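Local coordinates for 14-3-3 protein (Cryptosporidium parvum, PDB 3EFZ) that probably binds phosphoserine-containing partner proteins, as other 14-3-3 proteins do, and so serves as an adaptor in cell regulation and signalling, at residues I103-I106 with E107-R111; T203-K206 with Y207-G211. One frame throughout, in Å; residues are numbered along the deposited sequence.

Contact 1: I103-I106 with E107-R111; sequences IQVI and EDIKR
Gln-104 and Asp-108, one helical turn apart, illustrate how a side-chain amide can hold a carboxylate along a helix. NE2 of Gln-104 donates to OD1 of Asp-108 at 3.0 Å in a fairly straight bond. The oxygen lies in the plane of the amide but is itself met from above the carboxylate, the two groups being turned 45° against each other. The Gln-104 chain bends at chi2 (67°), swinging its amide toward Asp-108. OD1 has a second partner in the guanidinium edge of Arg-111, a salt bridge through NH1 at 3.2 Å, while OE1 of Gln-104 accepts a hydrogen bond from Lys-96. Glu-107 lays CG 3.2 Å from Ile-103 O and extends OE2 to CG2 of Ile-103.

Beneath these side chains runs the alpha-helical backbone of helix 100-131, one of the long antiparallel helices of the all-helical 14-3-3 fold. Four successive i to i+4 bonds bridge the segments, from Glu-107 N to Ile-103 O (2.9 Å) through to Lys-110 N to Ile-106 O (3.0 Å).

Among apolar groups, CG1 of Val-105, set beside its carbonyl carbon (chi1 170°) and so toward the following turn, meets CD1 of Ile-109 at 3.8 Å, a methyl also within 3.5 Å of Val-105 O. Both, with Ile-103 and Ile-106, pack on the second subunit: Ile-106 and Ile-109 meet Ile-85 of that chain, and Val-105 its Ser-84.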
ATOM      1  N   ILE B 103      20.260  10.151  -9.516  1.00 34.28           N
ATOM      2  CA  ILE B 103      20.301  10.180  -8.055  1.00 34.75           C
ATOM      3  C   ILE B 103      19.401  11.295  -7.490  1.00 34.50           C
ATOM      4  O   ILE B 103      18.793  11.135  -6.428  1.00 34.77           O
ATOM      5  CB  ILE B 103      21.743  10.274  -7.533  1.00 34.53           C
ATOM      6  CG1 ILE B 103      22.554   9.042  -7.966  1.00 33.38           C
ATOM      7  CG2 ILE B 103      21.764  10.421  -5.988  1.00 35.70           C
ATOM      8  CD1 ILE B 103      22.119   7.738  -7.294  1.00 30.90           C
ATOM      9  N   GLN B 104      19.276  12.379  -8.255  1.00 34.49           N
ATOM     10  CA  GLN B 104      18.352  13.481  -7.952  1.00 34.43           C
ATOM     11  C   GLN B 104      16.892  13.049  -8.013  1.00 34.36           C
ATOM     12  O   GLN B 104      16.091  13.489  -7.208  1.00 34.39           O
ATOM     13  CB  GLN B 104      18.573  14.667  -8.899  1.00 34.17           C
ATOM     14  CG  GLN B 104      17.833  15.931  -8.474  1.00 32.97           C
ATOM     15  CD  GLN B 104      18.375  16.504  -7.175  1.00 31.75           C
ATOM     16  OE1 GLN B 104      19.530  16.940  -7.112  1.00 30.85           O
ATOM     17  NE2 GLN B 104      17.559  16.469  -6.120  1.00 30.62           N
ATOM     18  N   VAL B 105      16.550  12.191  -8.969  1.00 34.76           N
ATOM     19  CA  VAL B 105      15.181  11.679  -9.075  1.00 34.41           C
ATOM     20  C   VAL B 105      14.883  10.847  -7.840  1.00 34.57           C
ATOM     21  O   VAL B 105      13.814  10.967  -7.256  1.00 35.05           O
ATOM     22  CB  VAL B 105      14.969  10.890 -10.394  1.00 34.23           C
ATOM     23  CG1 VAL B 105      13.622  10.160 -10.391  1.00 35.32           C
ATOM     24  CG2 VAL B 105      15.087  11.828 -11.581  1.00 34.26           C
ATOM     25  N   ILE B 106      15.862  10.036  -7.434  1.00 35.36           N
ATOM     26  CA  ILE B 106      15.788   9.202  -6.239  1.00 35.92           C
ATOM     27  C   ILE B 106      15.616  10.048  -4.967  1.00 36.42           C
ATOM     28  O   ILE B 106      14.750   9.749  -4.137  1.00 36.74           O
ATOM     29  CB  ILE B 106      17.006   8.238  -6.143  1.00 35.64           C
ATOM     30  CG1 ILE B 106      16.943   7.193  -7.267  1.00 35.49           C
ATOM     31  CG2 ILE B 106      17.071   7.541  -4.779  1.00 36.48           C
ATOM     32  CD1 ILE B 106      15.805   6.136  -7.083  1.00 33.89           C
ATOM     33  N   GLU B 107      16.411  11.105  -4.851  1.00 37.27           N
ATOM     34  CA  GLU B 107      16.333  12.070  -3.750  1.00 37.78           C
ATOM     35  C   GLU B 107      14.978  12.769  -3.680  1.00 37.74           C
ATOM     36  O   GLU B 107      14.423  12.944  -2.586  1.00 37.79           O
ATOM     37  CB  GLU B 107      17.450  13.109  -3.876  1.00 37.39           C
ATOM     38  CG  GLU B 107      18.812  12.543  -3.502  1.00 39.58           C
ATOM     39  CD  GLU B 107      19.944  13.536  -3.620  1.00 40.89           C
ATOM     40  OE1 GLU B 107      19.676  14.736  -3.857  1.00 42.82           O
ATOM     41  OE2 GLU B 107      21.115  13.114  -3.451  1.00 41.82           O
ATOM     42  N   ASP B 108      14.457  13.163  -4.845  1.00 38.08           N
ATOM     43  CA  ASP B 108      13.160  13.856  -4.931  1.00 37.93           C
ATOM     44  C   ASP B 108      11.988  12.967  -4.479  1.00 37.59           C
ATOM     45  O   ASP B 108      11.092  13.428  -3.764  1.00 36.58           O
ATOM     46  CB  ASP B 108      12.906  14.359  -6.354  1.00 37.77           C
ATOM     47  CG  ASP B 108      13.777  15.531  -6.733  1.00 39.26           C
ATOM     48  OD1 ASP B 108      14.638  15.966  -5.927  1.00 40.35           O
ATOM     49  OD2 ASP B 108      13.595  16.017  -7.867  1.00 40.24           O
ATOM     50  N   ILE B 109      12.009  11.709  -4.920  1.00 37.69           N
ATOM     51  CA  ILE B 109      11.019  10.693  -4.504  1.00 37.59           C
ATOM     52  C   ILE B 109      11.067  10.429  -3.001  1.00 38.11           C
ATOM     53  O   ILE B 109      10.020  10.301  -2.349  1.00 38.47           O
ATOM     54  CB  ILE B 109      11.194   9.361  -5.305  1.00 37.44           C
ATOM     55  CG1 ILE B 109      10.796   9.573  -6.765  1.00 35.40           C
ATOM     56  CG2 ILE B 109      10.419   8.195  -4.654  1.00 37.41           C
ATOM     57  CD1 ILE B 109      11.359   8.570  -7.727  1.00 36.03           C
ATOM     58  N   LYS B 110      12.282  10.350  -2.451  1.00 38.45           N
ATOM     59  CA  LYS B 110      12.495  10.124  -1.020  1.00 38.35           C
ATOM     60  C   LYS B 110      11.899  11.250  -0.162  1.00 38.19           C
ATOM     61  O   LYS B 110      11.224  10.989   0.827  1.00 38.07           O
ATOM     62  CB  LYS B 110      13.999   9.978  -0.713  1.00 38.55           C
ATOM     63  CG  LYS B 110      14.283   9.603   0.750  1.00 38.76           C
ATOM     64  CD  LYS B 110      15.719   9.873   1.192  1.00 38.42           C
ATOM     65  CE  LYS B 110      15.949   9.235   2.551  1.00 38.88           C
ATOM     66  NZ  LYS B 110      17.343   9.357   3.030  1.00 42.24           N
ATOM     67  N   ARG B 111      12.185  12.495  -0.551  1.00 38.29           N
ATOM     68  CA  ARG B 111      11.678  13.717   0.081  1.00 38.35           C
ATOM     69  C   ARG B 111      10.151  13.767   0.055  1.00 38.25           C
ATOM     70  O   ARG B 111       9.508  13.999   1.084  1.00 38.27           O
ATOM     71  CB  ARG B 111      12.254  14.917  -0.675  1.00 38.64           C
ATOM     72  CG  ARG B 111      12.211  16.243   0.023  1.00 39.97           C
ATOM     73  CD  ARG B 111      12.981  17.255  -0.811  1.00 43.51           C
ATOM     74  NE  ARG B 111      14.435  17.114  -0.637  1.00 46.59           N
ATOM     75  CZ  ARG B 111      15.301  16.659  -1.549  1.00 46.23           C
ATOM     76  NH1 ARG B 111      14.902  16.303  -2.771  1.00 43.73           N
ATOM     77  NH2 ARG B 111      16.591  16.578  -1.224  1.00 46.11           N
TER

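Contact 2: T203-K206 with Y207-G211; sequences TILK and YDLLG
Tyr-207 touches the preceding helical turn through CB, 3.4 Å from Thr-203 O, and carries its phenol ring away, so that neither face nor edge of the ring meets residues 203-206. Lys-206 forms cation-pi interactions with two other aromatic residues, Tyr-202 and Phe-219; its chain is extended as far as CE and bends at its last bond.

The backbone shows how a helix can unwind. Asp-208 N still makes an ordinary i to i+4 bond to Ile-204 O, at 2.9 Å. The next amide breaks the pattern: Leu-209 N lies 3.2 Å from Leu-205 O but is badly angled, and it is Leu-210 N that bonds this oxygen, at 2.9 Å. The i to i+5 link marks a widened final turn, and Asp-208 is where helical backbone angles are first lost. A type I beta turn from Asp-208 to Gly-211 follows, closed by Gly-211 N on Asp-208 O at 2.9 Å.

Leucines pack around the widened turn. Leu-205, its CG anti to the backbone N (chi1 -176°), sets CD1 against CB of Leu-209 at 3.9 Å, the two side chains crossing at about a right angle. Its CG also meets CD1 of Leu-210 at 3.9 Å, and that same methyl lies 4.0 Å from CG of Lys-206.

Several helices surround this helix end: Leu-205 and Leu-210 face helix 161-185, Tyr-207 and Thr-203 face helix 213-228, and Ile-204 and Leu-209 lean on Arg-153 of helix 138-158, a predicted phosphoserine-binding residue.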
ATOM      1  N   THR B 203      11.083  -2.911  21.255  1.00 38.20           N
ATOM      2  CA  THR B 203      12.431  -3.458  21.089  1.00 38.25           C
ATOM      3  C   THR B 203      13.122  -2.863  19.858  1.00 37.79           C
ATOM      4  O   THR B 203      14.291  -2.504  19.941  1.00 37.97           O
ATOM      5  CB  THR B 203      12.428  -5.004  20.999  1.00 38.30           C
ATOM      6  OG1 THR B 203      11.953  -5.554  22.236  1.00 39.43           O
ATOM      7  CG2 THR B 203      13.818  -5.543  20.721  1.00 39.24           C
ATOM      8  N   ILE B 204      12.390  -2.731  18.748  1.00 37.03           N
ATOM      9  CA  ILE B 204      12.911  -2.101  17.524  1.00 36.98           C
ATOM     10  C   ILE B 204      13.303  -0.627  17.751  1.00 36.60           C
ATOM     11  O   ILE B 204      14.385  -0.181  17.297  1.00 36.08           O
ATOM     12  CB  ILE B 204      11.924  -2.247  16.336  1.00 37.65           C
ATOM     13  CG1 ILE B 204      11.756  -3.721  15.947  1.00 37.03           C
ATOM     14  CG2 ILE B 204      12.393  -1.429  15.131  1.00 38.28           C
ATOM     15  CD1 ILE B 204      10.572  -3.982  15.010  1.00 37.64           C
ATOM     16  N   LEU B 205      12.451   0.106  18.475  1.00 35.54           N
ATOM     17  CA  LEU B 205      12.727   1.497  18.836  1.00 35.32           C
ATOM     18  C   LEU B 205      14.003   1.617  19.656  1.00 35.48           C
ATOM     19  O   LEU B 205      14.825   2.504  19.387  1.00 35.47           O
ATOM     20  CB  LEU B 205      11.559   2.111  19.618  1.00 35.54           C
ATOM     21  CG  LEU B 205      11.608   3.591  20.018  1.00 35.72           C
ATOM     22  CD1 LEU B 205      11.418   4.516  18.795  1.00 34.67           C
ATOM     23  CD2 LEU B 205      10.534   3.873  21.077  1.00 35.26           C
ATOM     24  N   LYS B 206      14.157   0.725  20.637  1.00 34.58           N
ATOM     25  CA  LYS B 206      15.332   0.685  21.504  1.00 35.05           C
ATOM     26  C   LYS B 206      16.604   0.351  20.734  1.00 35.24           C
ATOM     27  O   LYS B 206      17.642   0.997  20.925  1.00 35.77           O
ATOM     28  CB  LYS B 206      15.157  -0.350  22.628  1.00 34.87           C
ATOM     29  CG  LYS B 206      14.120  -0.008  23.689  1.00 35.07           C
ATOM     30  CD  LYS B 206      13.895  -1.220  24.588  1.00 35.22           C
ATOM     31  CE  LYS B 206      12.749  -0.986  25.559  1.00 36.64           C
ATOM     32  NZ  LYS B 206      13.128  -0.205  26.762  1.00 36.78           N
ATOM     33  N   TYR B 207      16.518  -0.672  19.889  1.00 35.08           N
ATOM     34  CA  TYR B 207      17.646  -1.121  19.100  1.00 35.48           C
ATOM     35  C   TYR B 207      18.103  -0.029  18.139  1.00 35.42           C
ATOM     36  O   TYR B 207      19.246   0.403  18.200  1.00 35.23           O
ATOM     37  CB  TYR B 207      17.308  -2.422  18.349  1.00 35.56           C
ATOM     38  CG  TYR B 207      18.475  -3.051  17.600  1.00 35.97           C
ATOM     39  CD1 TYR B 207      19.140  -4.169  18.111  1.00 35.63           C
ATOM     40  CD2 TYR B 207      18.905  -2.532  16.371  1.00 35.31           C
ATOM     41  CE1 TYR B 207      20.206  -4.754  17.412  1.00 36.79           C
ATOM     42  CE2 TYR B 207      19.966  -3.097  15.677  1.00 36.78           C
ATOM     43  CZ  TYR B 207      20.613  -4.208  16.197  1.00 36.85           C
ATOM     44  OH  TYR B 207      21.664  -4.759  15.499  1.00 37.35           O
ATOM     45  N   ASP B 208      17.207   0.422  17.269  1.00 35.71           N
ATOM     46  CA  ASP B 208      17.597   1.346  16.213  1.00 36.71           C
ATOM     47  C   ASP B 208      17.645   2.793  16.726  1.00 36.74           C
ATOM     48  O   ASP B 208      18.730   3.279  17.108  1.00 37.09           O
ATOM     49  CB  ASP B 208      16.692   1.183  14.982  1.00 36.85           C
ATOM     50  CG  ASP B 208      17.251   1.865  13.747  1.00 39.72           C
ATOM     51  OD1 ASP B 208      18.300   2.546  13.858  1.00 41.42           O
ATOM     52  OD2 ASP B 208      16.637   1.725  12.657  1.00 43.10           O
ATOM     53  N   LEU B 209      16.478   3.443  16.787  1.00 35.95           N
ATOM     54  CA  LEU B 209      16.356   4.864  17.119  1.00 35.81           C
ATOM     55  C   LEU B 209      17.002   5.316  18.435  1.00 35.97           C
ATOM     56  O   LEU B 209      17.580   6.397  18.499  1.00 35.63           O
ATOM     57  CB  LEU B 209      14.888   5.310  17.094  1.00 35.58           C
ATOM     58  CG  LEU B 209      14.168   5.635  15.777  1.00 34.80           C
ATOM     59  CD1 LEU B 209      15.047   6.467  14.843  1.00 32.88           C
ATOM     60  CD2 LEU B 209      13.642   4.382  15.088  1.00 35.50           C
ATOM     61  N   LEU B 210      16.878   4.499  19.478  1.00 36.31           N
ATOM     62  CA  LEU B 210      17.428   4.836  20.791  1.00 36.67           C
ATOM     63  C   LEU B 210      18.919   4.501  20.892  1.00 36.71           C
ATOM     64  O   LEU B 210      19.590   4.907  21.847  1.00 36.55           O
ATOM     65  CB  LEU B 210      16.615   4.163  21.918  1.00 37.04           C
ATOM     66  CG  LEU B 210      15.279   4.852  22.254  1.00 36.86           C
ATOM     67  CD1 LEU B 210      14.252   3.899  22.860  1.00 36.93           C
ATOM     68  CD2 LEU B 210      15.517   6.042  23.176  1.00 38.88           C
ATOM     69  N   GLY B 211      19.426   3.778  19.892  1.00 36.89           N
ATOM     70  CA  GLY B 211      20.841   3.410  19.808  1.00 36.89           C
ATOM     71  C   GLY B 211      21.313   2.568  20.978  1.00 37.12           C
ATOM     72  O   GLY B 211      22.449   2.724  21.437  1.00 37.09           O
TER

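Read from the N terminus, the chain meets contact 1 first, early in helix 100-131, and contact 2 only after helices 138-158 and 161-185, at the end of helix 193-207. The two are in series, neither nesting nor crossing, and neither closes a long loop: each is local to one stretch of chain. Their centres lie about 26 Å apart and their nearest atoms about 12 Å, so they do not meet. Contact 1 belongs to the subunit interface, facing helix 83-87 of its own chain and the second subunit. Contact 2, which no other chain touches, turns the chain toward helix 213-228 beside the predicted phosphoserine site.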